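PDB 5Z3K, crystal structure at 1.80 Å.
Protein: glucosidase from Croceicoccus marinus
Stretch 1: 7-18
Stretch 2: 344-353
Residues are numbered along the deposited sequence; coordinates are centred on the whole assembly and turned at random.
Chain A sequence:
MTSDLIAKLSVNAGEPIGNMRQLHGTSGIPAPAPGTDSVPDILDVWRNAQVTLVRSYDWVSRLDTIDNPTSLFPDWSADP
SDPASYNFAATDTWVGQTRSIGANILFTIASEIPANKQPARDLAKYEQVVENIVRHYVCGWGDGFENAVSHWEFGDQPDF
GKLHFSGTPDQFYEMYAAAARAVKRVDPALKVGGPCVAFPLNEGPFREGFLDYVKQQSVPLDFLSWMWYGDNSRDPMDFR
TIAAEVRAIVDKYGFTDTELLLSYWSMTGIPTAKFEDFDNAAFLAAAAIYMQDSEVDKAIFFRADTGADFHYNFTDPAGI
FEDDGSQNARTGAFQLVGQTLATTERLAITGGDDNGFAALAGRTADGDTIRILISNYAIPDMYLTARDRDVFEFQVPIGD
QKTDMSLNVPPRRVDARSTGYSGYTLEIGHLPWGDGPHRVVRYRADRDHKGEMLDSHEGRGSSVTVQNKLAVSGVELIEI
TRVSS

Stretch 1, residues 7-18: AKLSVNAGEPIG
Stretch 2 (344-353) TERLAITGGD

Two segments of one chain, far apart in sequence, pair as antiparallel strands. Strand 7-13 and strand 345-350 run at 163° between their N-to-C directions, and their axes approach to 4.7 Å. Together the stretches bury 793 Å². Phi/psi values are extended: -138/140 at Ser-10, -128/134 at Val-11, -125/129 at Ile-349 and -119/137 at Thr-350. The chain turns a corner at Gly-14 and Glu-15, then pairs again through Ile-17 and Gly-18.

Backbone hydrogen bonds set the register. Ser-10 and Thr-350 form a reciprocal pair, CA to CA 5.4 Å: Ser-10 N to Thr-350 O is 3.1 Å, and Thr-350 N to Ser-10 O is 2.9 Å. Val-11 faces Ile-349 as the non-hydrogen-bonded pair, CA to CA 4.5 Å. The bond from Asn-12 N to Ala-348 O is weak, at 3.3 Å. Beyond the corner, Ile-17 N donates to Arg-346 O at 2.9 Å, and Arg-346 N donates to Gly-18 O at 2.8 Å. Gly-18 takes phi/psi 157/-178, a positive phi that glycine adopts readily.

CA-H...O contacts fill in between. Val-11 CA lies 3.2 Å from Ala-348 O, and Ile-349 CA lies 3.3 Å from Ser-10 O.

Water 4 bridges the strands where they part at the corner. It accepts from Ala-348 N at 2.8 Å and donates to Asn-12 O and Glu-15 O, both at 2.6 Å. Asn-12 (chi1 t, chi2 -31°) braces the turn within its own stretch: its OD1 accepts from Gly-14 N at 3.0 Å. Water 1 accepts from Lys-8 N at 2.9 Å and donates to Gly-351 O at 2.8 Å.

Apolar side chains pack on the Val-11 and Ile-349 face. Both are chi1 t, and Val-11 CG2 meets Ile-349 CG1 at 3.6 Å. Buried Leu-9 (m, t) brings CD2 to 3.6 Å from Gly-351 C. Leu-347 (m, t) points its CA-to-CB bond away overall, but its end returns: CD2 is 3.6 Å from Asn-12 O, and CD1 is 4.3 Å from Ala-13 CB.

On the face of Ser-10 and Thr-350, Ile-17 (p, t) sets CG2 3.6 Å from Ala-348 CB, and its CD1 covers one face of the Arg-346 guanidinium. Ser-10, partly exposed, and Thr-350, exposed, lie on the more open face, with Ala-348 on the same side; Ser-10 (p) places OG 3.9 Å from Thr-350 CB (chi1 m).

Separately, Pro-16 CB rests 3.8 Å from Glu-345 CB. Gly-351, at phi/psi 120/-8, suits its place because a CB would clash with Lys-8 O and with the preceding carbonyl.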

# COMPACT_ATOMS: atom_id res chain seq x y z
N ALA A 7 -1.30 7.06 -28.74
CA ALA A 7 -2.49 7.27 -27.94
C ALA A 7 -2.86 8.74 -27.89
O ALA A 7 -1.99 9.62 -27.89
CB ALA A 7 -2.27 6.74 -26.52
N LYS A 8 -4.16 9.02 -27.84
CA LYS A 8 -4.67 10.39 -27.87
C LYS A 8 -5.40 10.68 -26.56
O LYS A 8 -6.45 10.10 -26.28
CB LYS A 8 -5.60 10.59 -29.07
CG LYS A 8 -4.82 10.71 -30.37
CD LYS A 8 -5.71 10.48 -31.57
CE LYS A 8 -4.94 10.59 -32.88
NZ LYS A 8 -5.85 10.34 -34.05
N LEU A 9 -4.84 11.59 -25.76
CA LEU A 9 -5.35 11.90 -24.43
C LEU A 9 -5.82 13.34 -24.37
O LEU A 9 -5.22 14.22 -24.99
CB LEU A 9 -4.29 11.66 -23.35
CG LEU A 9 -3.76 10.23 -23.27
CD1 LEU A 9 -2.50 10.17 -22.42
CD2 LEU A 9 -4.86 9.36 -22.69
N SER A 10 -6.88 13.58 -23.61
CA SER A 10 -7.34 14.94 -23.38
C SER A 10 -7.73 15.10 -21.92
O SER A 10 -8.35 14.21 -21.34
CB SER A 10 -8.53 15.30 -24.29
OG SER A 10 -9.48 14.26 -24.29
N VAL A 11 -7.38 16.26 -21.36
CA VAL A 11 -7.65 16.61 -19.97
C VAL A 11 -8.33 17.97 -19.94
O VAL A 11 -7.90 18.90 -20.63
CB VAL A 11 -6.35 16.65 -19.15
CG1 VAL A 11 -6.57 17.37 -17.81
CG2 VAL A 11 -5.81 15.25 -18.94
N ASN A 12 -9.39 18.09 -19.15
CA ASN A 12 -9.98 19.38 -18.81
C ASN A 12 -9.44 19.77 -17.44
O ASN A 12 -9.85 19.20 -16.43
CB ASN A 12 -11.51 19.33 -18.80
CG ASN A 12 -12.14 20.72 -18.69
OD1 ASN A 12 -11.57 21.62 -18.07
ND2 ASN A 12 -13.32 20.89 -19.28
N ALA A 13 -8.54 20.75 -17.42
CA ALA A 13 -7.86 21.16 -16.19
C ALA A 13 -8.64 22.19 -15.38
O ALA A 13 -8.17 22.60 -14.32
CB ALA A 13 -6.47 21.71 -16.53
N GLY A 14 -9.82 22.59 -15.83
CA GLY A 14 -10.53 23.69 -15.20
C GLY A 14 -11.71 23.28 -14.35
O GLY A 14 -12.36 24.14 -13.74
N GLU A 15 -12.02 21.99 -14.30
CA GLU A 15 -13.13 21.58 -13.46
C GLU A 15 -12.88 20.21 -12.84
O GLU A 15 -12.64 19.22 -13.55
CB GLU A 15 -14.43 21.56 -14.25
CG GLU A 15 -14.38 20.70 -15.48
CD GLU A 15 -15.57 20.93 -16.37
OE1 GLU A 15 -16.18 22.02 -16.25
OE2 GLU A 15 -15.89 20.03 -17.18
N PRO A 16 -12.95 20.10 -11.53
CA PRO A 16 -12.76 18.80 -10.90
C PRO A 16 -13.95 17.89 -11.19
O PRO A 16 -15.10 18.35 -11.24
CB PRO A 16 -12.65 19.13 -9.41
CG PRO A 16 -13.37 20.41 -9.25
CD PRO A 16 -13.24 21.16 -10.54
N ILE A 17 -13.66 16.61 -11.38
CA ILE A 17 -14.71 15.60 -11.47
C ILE A 17 -15.07 15.03 -10.10
O ILE A 17 -16.11 14.37 -9.96
CB ILE A 17 -14.29 14.49 -12.46
CG1 ILE A 17 -13.16 13.64 -11.86
CG2 ILE A 17 -13.86 15.14 -13.80
CD1 ILE A 17 -12.88 12.34 -12.63
N GLY A 18 -14.26 15.29 -9.09
CA GLY A 18 -14.43 14.69 -7.79
C GLY A 18 -13.10 14.72 -7.06
O GLY A 18 -12.11 15.24 -7.57
N THR A 344 -5.62 16.93 -4.87
CA THR A 344 -6.88 16.81 -4.16
C THR A 344 -8.08 16.79 -5.07
O THR A 344 -9.08 16.14 -4.74
CB THR A 344 -7.05 17.95 -3.15
OG1 THR A 344 -6.92 19.20 -3.82
CG2 THR A 344 -5.99 17.84 -2.05
N GLU A 345 -8.01 17.48 -6.19
CA GLU A 345 -9.12 17.54 -7.13
C GLU A 345 -8.76 16.69 -8.34
O GLU A 345 -7.82 17.01 -9.07
CB GLU A 345 -9.42 18.99 -7.49
CG GLU A 345 -9.94 19.76 -6.27
CD GLU A 345 -10.29 21.21 -6.56
OE1 GLU A 345 -10.94 21.83 -5.70
OE2 GLU A 345 -9.91 21.72 -7.64
N ARG A 346 -9.47 15.58 -8.52
CA ARG A 346 -9.23 14.75 -9.68
C ARG A 346 -9.81 15.44 -10.92
O ARG A 346 -10.88 16.04 -10.86
CB ARG A 346 -9.87 13.37 -9.50
CG ARG A 346 -9.57 12.41 -10.63
CD ARG A 346 -9.90 11.00 -10.20
NE ARG A 346 -9.79 10.03 -11.28
CZ ARG A 346 -10.37 8.84 -11.25
NH1 ARG A 346 -11.09 8.49 -10.19
NH2 ARG A 346 -10.22 8.01 -12.27
N LEU A 347 -9.07 15.35 -12.02
CA LEU A 347 -9.44 15.96 -13.29
C LEU A 347 -9.81 14.87 -14.28
O LEU A 347 -9.32 13.75 -14.18
CB LEU A 347 -8.28 16.80 -13.85
CG LEU A 347 -7.89 18.01 -13.01
CD1 LEU A 347 -6.61 18.66 -13.54
CD2 LEU A 347 -9.03 19.02 -12.93
N ALA A 348 -10.68 15.21 -15.23
CA ALA A 348 -11.07 14.24 -16.26
C ALA A 348 -9.95 14.05 -17.26
O ALA A 348 -9.47 15.02 -17.86
CB ALA A 348 -12.33 14.72 -16.98
N ILE A 349 -9.53 12.80 -17.47
CA ILE A 349 -8.65 12.44 -18.58
C ILE A 349 -9.32 11.34 -19.39
O ILE A 349 -9.80 10.34 -18.84
CB ILE A 349 -7.23 12.03 -18.12
CG1 ILE A 349 -6.35 11.70 -19.34
CG2 ILE A 349 -7.27 10.86 -17.12
CD1 ILE A 349 -4.84 11.77 -19.05
N THR A 350 -9.39 11.55 -20.70
CA THR A 350 -10.09 10.66 -21.61
C THR A 350 -9.12 10.11 -22.63
O THR A 350 -8.28 10.84 -23.17
CB THR A 350 -11.23 11.43 -22.29
OG1 THR A 350 -12.24 11.73 -21.31
CG2 THR A 350 -11.85 10.62 -23.44
N GLY A 351 -9.22 8.81 -22.91
CA GLY A 351 -8.42 8.19 -23.94
C GLY A 351 -7.53 7.08 -23.46
O GLY A 351 -6.93 6.39 -24.30
N GLY A 352 -7.40 6.86 -22.15
CA GLY A 352 -6.68 5.70 -21.67
C GLY A 352 -7.48 4.45 -21.96
O GLY A 352 -8.58 4.49 -22.51
N ASP A 353 -6.92 3.31 -21.57
CA ASP A 353 -7.65 2.06 -21.75
C ASP A 353 -7.49 1.19 -20.51
O ASP A 353 -6.80 1.56 -19.55
CB ASP A 353 -7.20 1.35 -23.05
CG ASP A 353 -5.76 0.86 -23.01
OD1 ASP A 353 -5.32 0.38 -21.95
OD2 ASP A 353 -5.07 0.95 -24.04
O HOH W 1 -6.21 7.27 -26.81
O HOH W 2 -8.86 12.03 -25.96
O HOH W 3 -11.47 14.52 -20.54
O HOH W 4 -11.84 17.75 -15.51